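Local coordinates for protein Pgp2 (Campylobacter jejuni subsp. jejuni, PDB 6XJ6) that acts as a peptidoglycan hydrolase, probably an LD-carboxypeptidase, and shapes the helical cell with the help of a peptidoglycan-binding pocket on its accessory NTF2 domain, at residues F53-I58 / N141-K146; G64-E69 / T99-L104; G70-P75 / D129-R134; M159-E162 / I166-K169. One frame throughout, in Å; residues are numbered along the deposited sequence.

Contact 1: residues F53-I58 / N141-K146; sequences FEQKEI and NNNLEK
N143 reaches across to Q55 with one nearly straight hydrogen bond, ND2 of N143 to OE1 of Q55 at 2.9 Å (N-H...O angle 167°). The acceptor lies in the plane of the N143 amide, but the donor stands well above the carbonyl plane of Q55, and the two amides are turned 59° against each other. This is the tight side of the contact. Q55 is buried, and its amide is gripped at both ends: OE1 also accepts from the backbone N of F140, while NE2 donates to K56 O at 3.2 Å. A neutral amide suits the place because it donates and accepts without burying a charge. The F53 ring packs beside it, with CE1 3.4 Å from N143 O and CZ 4.0 Å from N143 CB; F147 adds an edge-to-face partner. Toward solvent the contact loosens. K146, extended throughout (chi1 177°), lays CG at the ring edge, 3.8 Å from F53 CD1, and carries its ammonium group past the ring to a water. That water accepts from K146 NZ at 2.9 Å and from the backbone N of E54 at 3.0 Å, so a long lysine lines the edge of the ring with methylenes yet keeps its charge hydrated. The whole is a helix packed almost antiparallel on edge strand 48-56 of the five-stranded sheet in the L,D-transpeptidase catalytic domain.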
loop_
_atom_site.group_PDB
_atom_site.type_symbol
_atom_site.label_atom_id
_atom_site.label_comp_id
_atom_site.label_asym_id
_atom_site.label_seq_id
_atom_site.Cartn_x
_atom_site.Cartn_y
_atom_site.Cartn_z
ATOM N N PHE A 53 13.791 -8.173 -12.376
ATOM C CA PHE A 53 14.731 -8.722 -11.414
ATOM C C PHE A 53 14.077 -9.906 -10.720
ATOM O O PHE A 53 12.861 -9.925 -10.495
ATOM C CB PHE A 53 15.153 -7.678 -10.370
ATOM C CG PHE A 53 16.062 -8.224 -9.302
ATOM C CD1 PHE A 53 17.436 -8.168 -9.450
ATOM C CD2 PHE A 53 15.547 -8.789 -8.147
ATOM C CE1 PHE A 53 18.277 -8.680 -8.485
ATOM C CE2 PHE A 53 16.388 -9.302 -7.173
ATOM C CZ PHE A 53 17.747 -9.242 -7.336
ATOM N N GLU A 54 14.901 -10.889 -10.378
ATOM C CA GLU A 54 14.427 -12.026 -9.611
ATOM C C GLU A 54 15.587 -12.624 -8.833
ATOM O O GLU A 54 16.690 -12.777 -9.368
ATOM C CB GLU A 54 13.828 -13.084 -10.540
ATOM C CG GLU A 54 13.445 -14.380 -9.856
ATOM C CD GLU A 54 12.893 -15.373 -10.845
ATOM O OE1 GLU A 54 11.693 -15.274 -11.169
ATOM O OE2 GLU A 54 13.674 -16.219 -11.338
ATOM N N GLN A 55 15.332 -12.964 -7.571
ATOM C CA GLN A 55 16.232 -13.847 -6.841
ATOM C C GLN A 55 15.411 -14.869 -6.076
ATOM O O GLN A 55 14.434 -14.516 -5.408
ATOM C CB GLN A 55 17.159 -13.108 -5.868
ATOM C CG GLN A 55 18.313 -14.002 -5.426
ATOM C CD GLN A 55 18.956 -13.579 -4.124
ATOM O OE1 GLN A 55 19.656 -12.569 -4.060
ATOM N NE2 GLN A 55 18.733 -14.365 -3.078
ATOM N N LYS A 56 15.817 -16.129 -6.178
ATOM C CA LYS A 56 15.232 -17.202 -5.394
ATOM C C LYS A 56 16.112 -17.477 -4.176
ATOM O O LYS A 56 17.249 -17.007 -4.077
ATOM C CB LYS A 56 15.041 -18.450 -6.268
ATOM C CG LYS A 56 14.196 -18.162 -7.527
ATOM C CD LYS A 56 13.914 -19.399 -8.377
ATOM C CE LYS A 56 13.058 -19.032 -9.586
ATOM N NZ LYS A 56 12.873 -20.160 -10.545
ATOM N N GLU A 57 15.554 -18.225 -3.225
ATOM C CA GLU A 57 16.268 -18.597 -2.001
ATOM C C GLU A 57 16.732 -17.369 -1.209
ATOM O O GLU A 57 17.832 -17.340 -0.651
ATOM C CB GLU A 57 17.417 -19.570 -2.295
ATOM C CG GLU A 57 16.937 -20.860 -2.967
ATOM C CD GLU A 57 18.058 -21.836 -3.290
ATOM O OE1 GLU A 57 19.190 -21.640 -2.803
ATOM O OE2 GLU A 57 17.801 -22.804 -4.039
ATOM N N ILE A 58 15.883 -16.346 -1.155
ATOM C CA ILE A 58 16.157 -15.162 -0.346
ATOM C C ILE A 58 16.035 -15.521 1.129
ATOM O O ILE A 58 15.500 -16.578 1.482
ATOM C CB ILE A 58 15.199 -14.002 -0.687
ATOM C CG1 ILE A 58 13.800 -14.289 -0.119
ATOM C CG2 ILE A 58 15.168 -13.761 -2.189
ATOM C CD1 ILE A 58 12.744 -13.256 -0.467
ATOM N N ASN A 141 24.821 -10.232 -2.154
ATOM C CA ASN A 141 25.503 -8.988 -2.491
ATOM C C ASN A 141 25.770 -8.880 -3.986
ATOM O O ASN A 141 25.698 -7.783 -4.550
ATOM C CB ASN A 141 26.802 -8.867 -1.695
ATOM C CG ASN A 141 26.545 -8.644 -0.227
ATOM O OD1 ASN A 141 25.450 -8.231 0.156
ATOM N ND2 ASN A 141 27.540 -8.931 0.605
ATOM N N ASN A 142 26.049 -10.009 -4.643
ATOM C CA ASN A 142 26.340 -10.028 -6.071
ATOM C C ASN A 142 25.109 -9.792 -6.934
ATOM O O ASN A 142 25.247 -9.699 -8.160
ATOM C CB ASN A 142 26.979 -11.365 -6.455
ATOM C CG ASN A 142 26.093 -12.554 -6.126
ATOM O OD1 ASN A 142 24.904 -12.402 -5.848
ATOM N ND2 ASN A 142 26.672 -13.748 -6.157
ATOM N N ASN A 143 23.917 -9.726 -6.335
ATOM C CA ASN A 143 22.697 -9.370 -7.040
ATOM C C ASN A 143 22.218 -7.967 -6.709
ATOM O O ASN A 143 21.275 -7.485 -7.346
ATOM C CB ASN A 143 21.580 -10.367 -6.704
ATOM C CG ASN A 143 21.910 -11.780 -7.150
ATOM O OD1 ASN A 143 22.630 -11.985 -8.133
ATOM N ND2 ASN A 143 21.387 -12.764 -6.430
ATOM N N LEU A 144 22.841 -7.293 -5.740
ATOM C CA LEU A 144 22.300 -6.031 -5.254
ATOM C C LEU A 144 22.554 -4.884 -6.217
ATOM O O LEU A 144 21.758 -3.940 -6.257
ATOM C CB LEU A 144 22.867 -5.702 -3.875
ATOM C CG LEU A 144 22.003 -6.193 -2.720
ATOM C CD1 LEU A 144 22.748 -5.996 -1.420
ATOM C CD2 LEU A 144 20.661 -5.473 -2.656
ATOM N N GLU A 145 23.645 -4.929 -6.984
ATOM C CA GLU A 145 23.860 -3.900 -7.995
ATOM C C GLU A 145 22.756 -3.932 -9.040
ATOM O O GLU A 145 22.247 -2.881 -9.445
ATOM C CB GLU A 145 25.233 -4.062 -8.649
ATOM C CG GLU A 145 26.394 -3.654 -7.755
ATOM C CD GLU A 145 26.343 -2.190 -7.359
ATOM O OE1 GLU A 145 25.543 -1.435 -7.955
ATOM O OE2 GLU A 145 27.100 -1.795 -6.448
ATOM N N LYS A 146 22.353 -5.131 -9.473
ATOM C CA LYS A 146 21.268 -5.226 -10.444
ATOM C C LYS A 146 19.955 -4.751 -9.840
ATOM O O LYS A 146 19.198 -4.018 -10.485
ATOM C CB LYS A 146 21.130 -6.655 -10.968
ATOM C CG LYS A 146 19.957 -6.808 -11.945
ATOM C CD LYS A 146 19.859 -8.196 -12.569
ATOM C CE LYS A 146 18.666 -8.267 -13.526
ATOM N NZ LYS A 146 18.576 -9.562 -14.264
HETATM O O HOH W 1 17.280 -11.045 -12.117
#

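Contact 2: residues G64-E69 / T99-L104; sequences GDKKIE and TTYPNL
K66 and Y101 make this contact almost alone, joining the loop after strand 48-56 to the loop before helix 104-108 in the catalytic domain; the K66 side chain is about 9 Å from that of C136, the predicted nucleophile. The central interaction is a CH-pi packing. The lysine chain runs obliquely over one face of the tyrosine: CD sits 3.9 Å from the ring centroid, displaced toward the rim, and CE touches CE2 of Y101 at 3.4 Å. CG of K66 continues the contact outward, 3.6 Å from Y101 OH. On the opposite face lies CB of P102, 3.8 Å above the ring plane, the proline following Y101 through a cis peptide bond that folds it back onto its own neighbour. The ring is therefore held flat between methylenes and proline, a place that calls for a broad aromatic group.

Hydrogen bonds and charges gather at the ends of the two side chains. The K66 chain is extended until its last torsion (chi4 66°), where it bends to bring NZ within 2.9 Å of I68 O, from above the carbonyl plane, and into a salt bridge with D71. The tyrosine hydroxyl is hydrogen-bonded to T112 O, and T112 also pairs with the backbone of K67, so one residue ties both sides together. At the exposed rim, K67 NZ forms a salt bridge with D65 OD2 at 3.1 Å.

The chemistry implies a divided use of lysine: its methylenes serve as an apolar cover for a buried aromatic, while the ammonium group turns aside to oxygens that should compensate its charge.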
loop_
_atom_site.group_PDB
_atom_site.type_symbol
_atom_site.label_atom_id
_atom_site.label_comp_id
_atom_site.label_asym_id
_atom_site.label_seq_id
_atom_site.Cartn_x
_atom_site.Cartn_y
_atom_site.Cartn_z
ATOM N N GLY A 64 4.525 -15.207 9.875
ATOM C CA GLY A 64 3.512 -14.564 10.676
ATOM C C GLY A 64 3.454 -13.068 10.431
ATOM O O GLY A 64 4.404 -12.442 9.960
ATOM N N ASP A 65 2.297 -12.500 10.764
ATOM C CA ASP A 65 2.048 -11.070 10.662
ATOM C C ASP A 65 2.895 -10.318 11.691
ATOM O O ASP A 65 2.854 -10.629 12.885
ATOM C CB ASP A 65 0.554 -10.859 10.944
ATOM C CG ASP A 65 0.073 -9.444 10.672
ATOM O OD1 ASP A 65 0.398 -8.877 9.607
ATOM O OD2 ASP A 65 -0.678 -8.918 11.528
ATOM N N LYS A 66 3.678 -9.338 11.234
ATOM C CA LYS A 66 4.446 -8.522 12.171
ATOM C C LYS A 66 3.510 -7.674 13.020
ATOM O O LYS A 66 2.525 -7.121 12.525
ATOM C CB LYS A 66 5.439 -7.600 11.454
ATOM C CG LYS A 66 6.297 -6.785 12.458
ATOM C CD LYS A 66 7.432 -6.004 11.804
ATOM C CE LYS A 66 8.247 -5.220 12.842
ATOM N NZ LYS A 66 9.000 -6.096 13.789
ATOM N N LYS A 67 3.840 -7.559 14.298
ATOM C CA LYS A 67 3.016 -6.815 15.241
ATOM C C LYS A 67 3.811 -5.807 16.051
ATOM O O LYS A 67 3.305 -4.719 16.334
ATOM C CB LYS A 67 2.327 -7.783 16.216
ATOM C CG LYS A 67 1.556 -8.915 15.566
ATOM C CD LYS A 67 0.201 -8.468 15.073
ATOM C CE LYS A 67 -0.655 -9.669 14.712
ATOM N NZ LYS A 67 -2.028 -9.287 14.284
ATOM N N ILE A 68 5.043 -6.140 16.439
ATOM C CA ILE A 68 5.767 -5.348 17.427
ATOM C C ILE A 68 7.250 -5.322 17.102
ATOM O O ILE A 68 7.790 -6.222 16.454
ATOM C CB ILE A 68 5.573 -5.864 18.875
ATOM C CG1 ILE A 68 5.981 -7.336 18.986
ATOM C CG2 ILE A 68 4.137 -5.655 19.313
ATOM C CD1 ILE A 68 6.116 -7.824 20.423
ATOM N N GLU A 69 7.909 -4.272 17.579
ATOM C CA GLU A 69 9.357 -4.278 17.694
ATOM C C GLU A 69 9.802 -5.511 18.468
ATOM O O GLU A 69 9.327 -5.772 19.580
ATOM C CB GLU A 69 9.794 -3.011 18.436
ATOM C CG GLU A 69 11.279 -2.941 18.776
ATOM C CD GLU A 69 12.156 -2.827 17.553
ATOM O OE1 GLU A 69 11.640 -2.440 16.488
ATOM O OE2 GLU A 69 13.368 -3.109 17.657
ATOM N N THR A 99 11.933 0.116 3.624
ATOM C CA THR A 99 10.497 0.091 3.394
ATOM C C THR A 99 9.814 0.988 4.415
ATOM O O THR A 99 10.395 1.367 5.435
ATOM C CB THR A 99 9.897 -1.318 3.508
ATOM O OG1 THR A 99 9.697 -1.658 4.891
ATOM C CG2 THR A 99 10.759 -2.378 2.826
ATOM N N THR A 100 8.548 1.311 4.143
ATOM C CA THR A 100 7.791 2.241 4.969
ATOM C C THR A 100 7.064 1.578 6.141
ATOM O O THR A 100 6.157 2.194 6.712
ATOM C CB THR A 100 6.796 3.014 4.112
ATOM O OG1 THR A 100 6.041 2.085 3.328
ATOM C CG2 THR A 100 7.531 3.977 3.198
ATOM N N TYR A 101 7.434 0.361 6.524
ATOM C CA TYR A 101 6.828 -0.228 7.713
ATOM C C TYR A 101 7.170 0.619 8.940
ATOM O O TYR A 101 8.346 0.956 9.150
ATOM C CB TYR A 101 7.277 -1.669 7.970
ATOM C CG TYR A 101 6.634 -2.198 9.235
ATOM C CD1 TYR A 101 5.400 -2.833 9.202
ATOM C CD2 TYR A 101 7.228 -2.001 10.471
ATOM C CE1 TYR A 101 4.787 -3.275 10.358
ATOM C CE2 TYR A 101 6.618 -2.437 11.631
ATOM C CZ TYR A 101 5.400 -3.080 11.565
ATOM O OH TYR A 101 4.779 -3.519 12.709
ATOM N N PRO A 102 6.192 0.949 9.794
ATOM C CA PRO A 102 4.760 0.651 9.724
ATOM C C PRO A 102 4.012 1.686 8.905
ATOM O O PRO A 102 4.280 2.886 9.013
ATOM C CB PRO A 102 4.322 0.723 11.193
ATOM C CG PRO A 102 5.222 1.736 11.783
ATOM C CD PRO A 102 6.548 1.590 11.074
ATOM N N ASN A 103 3.084 1.220 8.076
ATOM C CA ASN A 103 2.238 2.134 7.330
ATOM C C ASN A 103 1.079 2.594 8.215
ATOM O O ASN A 103 0.977 2.240 9.395
ATOM C CB ASN A 103 1.808 1.509 6.000
ATOM C CG ASN A 103 0.863 0.329 6.168
ATOM O OD1 ASN A 103 0.062 0.278 7.096
ATOM N ND2 ASN A 103 0.934 -0.616 5.238
ATOM N N LEU A 104 0.205 3.420 7.648
ATOM C CA LEU A 104 -0.872 4.001 8.445
ATOM C C LEU A 104 -1.776 2.922 9.031
ATOM O O LEU A 104 -2.202 3.018 10.186
ATOM C CB LEU A 104 -1.685 4.972 7.594
ATOM C CG LEU A 104 -2.882 5.605 8.299
ATOM C CD1 LEU A 104 -2.441 6.500 9.438
ATOM C CD2 LEU A 104 -3.714 6.370 7.283
#

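Contact 3: residues G70-P75 / D129-R134; sequences GDLKTP and DEFKTR
With CG of L72 beside the backbone N (chi1 -54°) and the branch extended (chi2 -178°), both methyls of this leucine are delivered to the loop 129-134. The surroundings are two Asx turns: D71 OD1 accepts from K73 N at 3.1 Å, and D129 OD1 from F131 N at 2.8 Å, each folding its loop into a compact bend. Short-chained aspartates fit such turns because their carboxylates reach the backbone two residues on. L72, the middle residue of the first turn, brings its methyls to the second segment. Its CD1 lies at the edge of the F131 ring, 4.2 Å from F131 CD1, and its CD2 rests 4.0 Å from R134 CG, so branched methyls cover a ring rim and the foot of an arginine at once. The R134 side chain comes within about 6 Å of that of C136, the predicted nucleophile; the contact thus joins two loops beside the probable active site. T133 OG1 and the backbone of C136 are hydrogen-bonded nearby. No direct hydrogen bond joins 70-75 to 129-134, although T74 OG1 is bonded to G135 O just beyond. Instead, one water donates to L72 O and to E130 O, 2.7 Å from each carbonyl oxygen.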
loop_
_atom_site.group_PDB
_atom_site.type_symbol
_atom_site.label_atom_id
_atom_site.label_comp_id
_atom_site.label_asym_id
_atom_site.label_seq_id
_atom_site.Cartn_x
_atom_site.Cartn_y
_atom_site.Cartn_z
ATOM N N GLY A 70 10.707 -6.281 17.870
ATOM C CA GLY A 70 11.311 -7.410 18.539
ATOM C C GLY A 70 10.752 -8.768 18.170
ATOM O O GLY A 70 11.309 -9.781 18.613
ATOM N N ASP A 71 9.684 -8.833 17.368
ATOM C CA ASP A 71 9.133 -10.135 17.002
ATOM C C ASP A 71 9.843 -10.781 15.818
ATOM O O ASP A 71 9.567 -11.946 15.520
ATOM C CB ASP A 71 7.608 -10.086 16.797
ATOM C CG ASP A 71 7.170 -9.231 15.611
ATOM O OD1 ASP A 71 8.000 -8.887 14.745
ATOM O OD2 ASP A 71 5.958 -8.922 15.555
ATOM N N LEU A 72 10.758 -10.069 15.159
ATOM C CA LEU A 72 11.616 -10.616 14.112
ATOM C C LEU A 72 10.864 -10.960 12.834
ATOM O O LEU A 72 11.450 -11.556 11.916
ATOM C CB LEU A 72 12.394 -11.845 14.601
ATOM C CG LEU A 72 13.221 -11.664 15.872
ATOM C CD1 LEU A 72 13.954 -12.958 16.173
ATOM C CD2 LEU A 72 14.197 -10.506 15.730
ATOM N N LYS A 73 9.596 -10.593 12.728
ATOM C CA LYS A 73 8.803 -10.975 11.574
ATOM C C LYS A 73 8.972 -9.970 10.448
ATOM O O LYS A 73 9.189 -8.776 10.674
ATOM C CB LYS A 73 7.328 -11.083 11.959
ATOM C CG LYS A 73 7.049 -12.235 12.908
ATOM C CD LYS A 73 5.663 -12.164 13.508
ATOM C CE LYS A 73 5.433 -13.333 14.460
ATOM N NZ LYS A 73 4.139 -13.226 15.189
ATOM N N THR A 74 8.870 -10.476 9.211
ATOM C CA THR A 74 8.777 -9.589 8.058
ATOM C C THR A 74 7.317 -9.200 7.835
ATOM O O THR A 74 6.450 -10.083 7.770
ATOM C CB THR A 74 9.332 -10.276 6.818
ATOM O OG1 THR A 74 10.748 -10.436 6.964
ATOM C CG2 THR A 74 9.057 -9.460 5.556
ATOM N N PRO A 75 7.007 -7.909 7.734
ATOM C CA PRO A 75 5.606 -7.508 7.557
ATOM C C PRO A 75 5.017 -7.937 6.223
ATOM O O PRO A 75 5.678 -7.931 5.179
ATOM C CB PRO A 75 5.632 -5.980 7.688
ATOM C CG PRO A 75 7.029 -5.572 7.599
ATOM C CD PRO A 75 7.919 -6.757 7.823
ATOM N N ASP A 129 20.085 -15.970 8.646
ATOM C CA ASP A 129 18.945 -16.874 8.718
ATOM C C ASP A 129 17.724 -16.042 9.085
ATOM O O ASP A 129 17.820 -14.831 9.290
ATOM C CB ASP A 129 19.197 -18.022 9.702
ATOM C CG ASP A 129 19.382 -17.545 11.138
ATOM O OD1 ASP A 129 18.788 -16.521 11.531
ATOM O OD2 ASP A 129 20.141 -18.205 11.883
ATOM N N GLU A 130 16.567 -16.703 9.158
ATOM C CA GLU A 130 15.315 -15.985 9.361
ATOM C C GLU A 130 15.268 -15.251 10.695
ATOM O O GLU A 130 14.437 -14.350 10.857
ATOM C CB GLU A 130 14.126 -16.942 9.243
ATOM C CG GLU A 130 14.182 -18.117 10.208
ATOM C CD GLU A 130 12.961 -19.013 10.124
ATOM O OE1 GLU A 130 11.922 -18.569 9.591
ATOM O OE2 GLU A 130 13.044 -20.168 10.597
ATOM N N PHE A 131 16.141 -15.592 11.642
ATOM C CA PHE A 131 16.158 -14.916 12.933
ATOM C C PHE A 131 17.054 -13.683 12.955
ATOM O O PHE A 131 16.839 -12.797 13.790
ATOM C CB PHE A 131 16.611 -15.887 14.033
ATOM C CG PHE A 131 15.701 -17.069 14.204
ATOM C CD1 PHE A 131 14.577 -16.980 15.005
ATOM C CD2 PHE A 131 15.960 -18.262 13.553
ATOM C CE1 PHE A 131 13.730 -18.057 15.158
ATOM C CE2 PHE A 131 15.114 -19.343 13.699
ATOM C CZ PHE A 131 13.997 -19.240 14.503
ATOM N N LYS A 132 18.028 -13.588 12.050
ATOM C CA LYS A 132 19.059 -12.559 12.143
ATOM C C LYS A 132 18.722 -11.273 11.391
ATOM O O LYS A 132 19.306 -10.224 11.696
ATOM C CB LYS A 132 20.392 -13.122 11.635
ATOM C CG LYS A 132 21.057 -14.034 12.652
ATOM C CD LYS A 132 22.014 -15.024 12.020
ATOM C CE LYS A 132 22.658 -15.911 13.085
ATOM N NZ LYS A 132 21.655 -16.495 14.032
ATOM N N THR A 133 17.796 -11.311 10.445
ATOM C CA THR A 133 17.501 -10.112 9.671
ATOM C C THR A 133 16.605 -9.135 10.416
ATOM O O THR A 133 16.418 -8.015 9.934
ATOM C CB THR A 133 16.833 -10.460 8.331
ATOM O OG1 THR A 133 15.505 -10.947 8.561
ATOM C CG2 THR A 133 17.639 -11.498 7.563
ATOM N N ARG A 134 16.061 -9.521 11.570
ATOM C CA ARG A 134 15.115 -8.683 12.310
ATOM C C ARG A 134 13.981 -8.195 11.408
ATOM O O ARG A 134 13.506 -7.064 11.518
ATOM C CB ARG A 134 15.823 -7.532 13.025
ATOM C CG ARG A 134 16.860 -7.994 14.037
ATOM C CD ARG A 134 17.270 -6.865 14.967
ATOM N NE ARG A 134 17.690 -5.683 14.221
ATOM C CZ ARG A 134 17.787 -4.460 14.736
ATOM N NH1 ARG A 134 17.493 -4.236 16.013
ATOM N NH2 ARG A 134 18.182 -3.453 13.969
HETATM O O HOH W 2 14.159 -11.728 11.631
HETATM O O HOH W 3 10.864 -7.540 12.466
#

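Contact 4: residues M159-E162 / I166-K169; sequences MTEE and IRAK
The last residues of strand 156-161 and the irregular segment 166-169 lie close after a short turn, their nearest CA atoms, those of E161 and I166, being 7.1 Å apart. No backbone bond joins them; the E161 side chain does it instead. Its extended chain offers OE2 to two donors on opposite faces of the carboxylate plane: I166 N at 2.8 Å, almost straight (176°), and R167 NH1 at 2.7 Å, a salt bridge bent to 133°. NH1 lies on the syn side of OE2, and the oxygen stays in the guanidinium plane. R167 bends at its second torsion (chi2 -66°), which folds the group back so that NH1 also donates to I166 O at 2.8 Å. OE1 of E161 is satisfied too, by N33 and by a water that accepts from R167 NH2. Glutamate suits this spot because a buried carboxylate can collect a backbone N-H and an arginine together. Beside it, the unbranched, extended chain of M159 carries CE to a tight 3.0 Å from I166 O, with I166 CB next at 4.3 Å. The glutamate-bridged turn joins the sheet of the catalytic domain to helix 170-188, most of which falls in the NTF2-like region.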
loop_
_atom_site.group_PDB
_atom_site.type_symbol
_atom_site.label_atom_id
_atom_site.label_comp_id
_atom_site.label_asym_id
_atom_site.label_seq_id
_atom_site.Cartn_x
_atom_site.Cartn_y
_atom_site.Cartn_z
ATOM N N MET A 159 5.431 -5.103 -2.093
ATOM C CA MET A 159 4.275 -5.961 -1.900
ATOM C C MET A 159 4.810 -7.270 -1.344
ATOM O O MET A 159 5.553 -7.979 -2.025
ATOM C CB MET A 159 3.559 -6.158 -3.235
ATOM C CG MET A 159 2.357 -7.061 -3.172
ATOM S SD MET A 159 1.503 -7.069 -4.755
ATOM C CE MET A 159 0.383 -8.437 -4.508
ATOM N N THR A 160 4.476 -7.570 -0.093
ATOM C CA THR A 160 4.997 -8.747 0.584
ATOM C C THR A 160 3.858 -9.674 0.969
ATOM O O THR A 160 2.954 -9.283 1.718
ATOM C CB THR A 160 5.830 -8.355 1.795
ATOM O OG1 THR A 160 6.880 -7.493 1.340
ATOM C CG2 THR A 160 6.425 -9.584 2.460
ATOM N N GLU A 161 3.910 -10.888 0.437
ATOM C CA GLU A 161 2.958 -11.954 0.697
ATOM C C GLU A 161 3.508 -12.899 1.754
ATOM O O GLU A 161 4.719 -13.115 1.859
ATOM C CB GLU A 161 2.735 -12.783 -0.572
ATOM C CG GLU A 161 2.215 -12.003 -1.738
ATOM C CD GLU A 161 2.184 -12.802 -3.022
ATOM O OE1 GLU A 161 3.025 -13.708 -3.216
ATOM O OE2 GLU A 161 1.312 -12.505 -3.865
ATOM N N GLU A 162 2.597 -13.506 2.514
ATOM C CA GLU A 162 2.995 -14.540 3.460
ATOM C C GLU A 162 3.131 -15.887 2.765
ATOM O O GLU A 162 4.185 -16.526 2.819
ATOM C CB GLU A 162 1.960 -14.640 4.580
ATOM C CG GLU A 162 2.261 -15.680 5.635
ATOM C CD GLU A 162 3.311 -15.245 6.626
ATOM O OE1 GLU A 162 3.661 -16.080 7.483
ATOM O OE2 GLU A 162 3.773 -14.092 6.539
ATOM N N ILE A 166 -1.407 -13.208 -4.011
ATOM C CA ILE A 166 -2.435 -12.181 -3.913
ATOM C C ILE A 166 -2.352 -11.336 -5.172
ATOM O O ILE A 166 -1.314 -10.729 -5.452
ATOM C CB ILE A 166 -2.250 -11.324 -2.651
ATOM C CG1 ILE A 166 -2.218 -12.223 -1.407
ATOM C CG2 ILE A 166 -3.342 -10.278 -2.536
ATOM C CD1 ILE A 166 -3.382 -13.175 -1.285
ATOM N N ARG A 167 -3.431 -11.322 -5.953
ATOM C CA ARG A 167 -3.467 -10.512 -7.158
ATOM C C ARG A 167 -4.764 -9.726 -7.227
ATOM O O ARG A 167 -5.831 -10.217 -6.839
ATOM C CB ARG A 167 -3.326 -11.373 -8.404
ATOM C CG ARG A 167 -2.011 -12.139 -8.475
ATOM C CD ARG A 167 -0.800 -11.222 -8.623
ATOM N NE ARG A 167 0.419 -12.008 -8.798
ATOM C CZ ARG A 167 1.179 -12.462 -7.803
ATOM N NH1 ARG A 167 0.877 -12.191 -6.540
ATOM N NH2 ARG A 167 2.258 -13.184 -8.074
ATOM N N ALA A 168 -4.652 -8.498 -7.721
ATOM C CA ALA A 168 -5.823 -7.670 -7.943
ATOM C C ALA A 168 -6.673 -8.251 -9.063
ATOM O O ALA A 168 -6.180 -8.941 -9.966
ATOM C CB ALA A 168 -5.402 -6.251 -8.303
ATOM N N LYS A 169 -7.970 -7.964 -8.997
ATOM C CA LYS A 169 -8.930 -8.406 -9.995
ATOM C C LYS A 169 -9.573 -7.184 -10.634
ATOM O O LYS A 169 -9.852 -6.192 -9.958
ATOM C CB LYS A 169 -10.004 -9.309 -9.367
ATOM C CG LYS A 169 -9.437 -10.526 -8.630
ATOM C CD LYS A 169 -8.659 -11.450 -9.562
ATOM C CE LYS A 169 -7.737 -12.386 -8.794
ATOM N NZ LYS A 169 -6.856 -13.161 -9.715
HETATM O O HOH W 4 3.462 -14.332 -5.743
#

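Contacts 2 and 3 sit side by side in the loops near the predicted active site: 64-69 runs straight into 70-75, and Y101 also packs on P75. They nevertheless differ, contact 2 being buried and built on a tyrosine ring packed between lysine methylenes and a proline, contact 3 lying at the surface and relying on leucine methyls and bridging waters. Contacts 1 and 4, both partly buried, belong to the five-stranded sheet, one at its edge strand 48-56 and the other at the inner strand 156-161. A neutral amide pair serves contact 1, whereas contact 4 uses a salt bridge from a buried glutamate to a partly exposed arginine. E162 of contact 4 and G64 of contact 2 touch, joining the inner strand to the loop region.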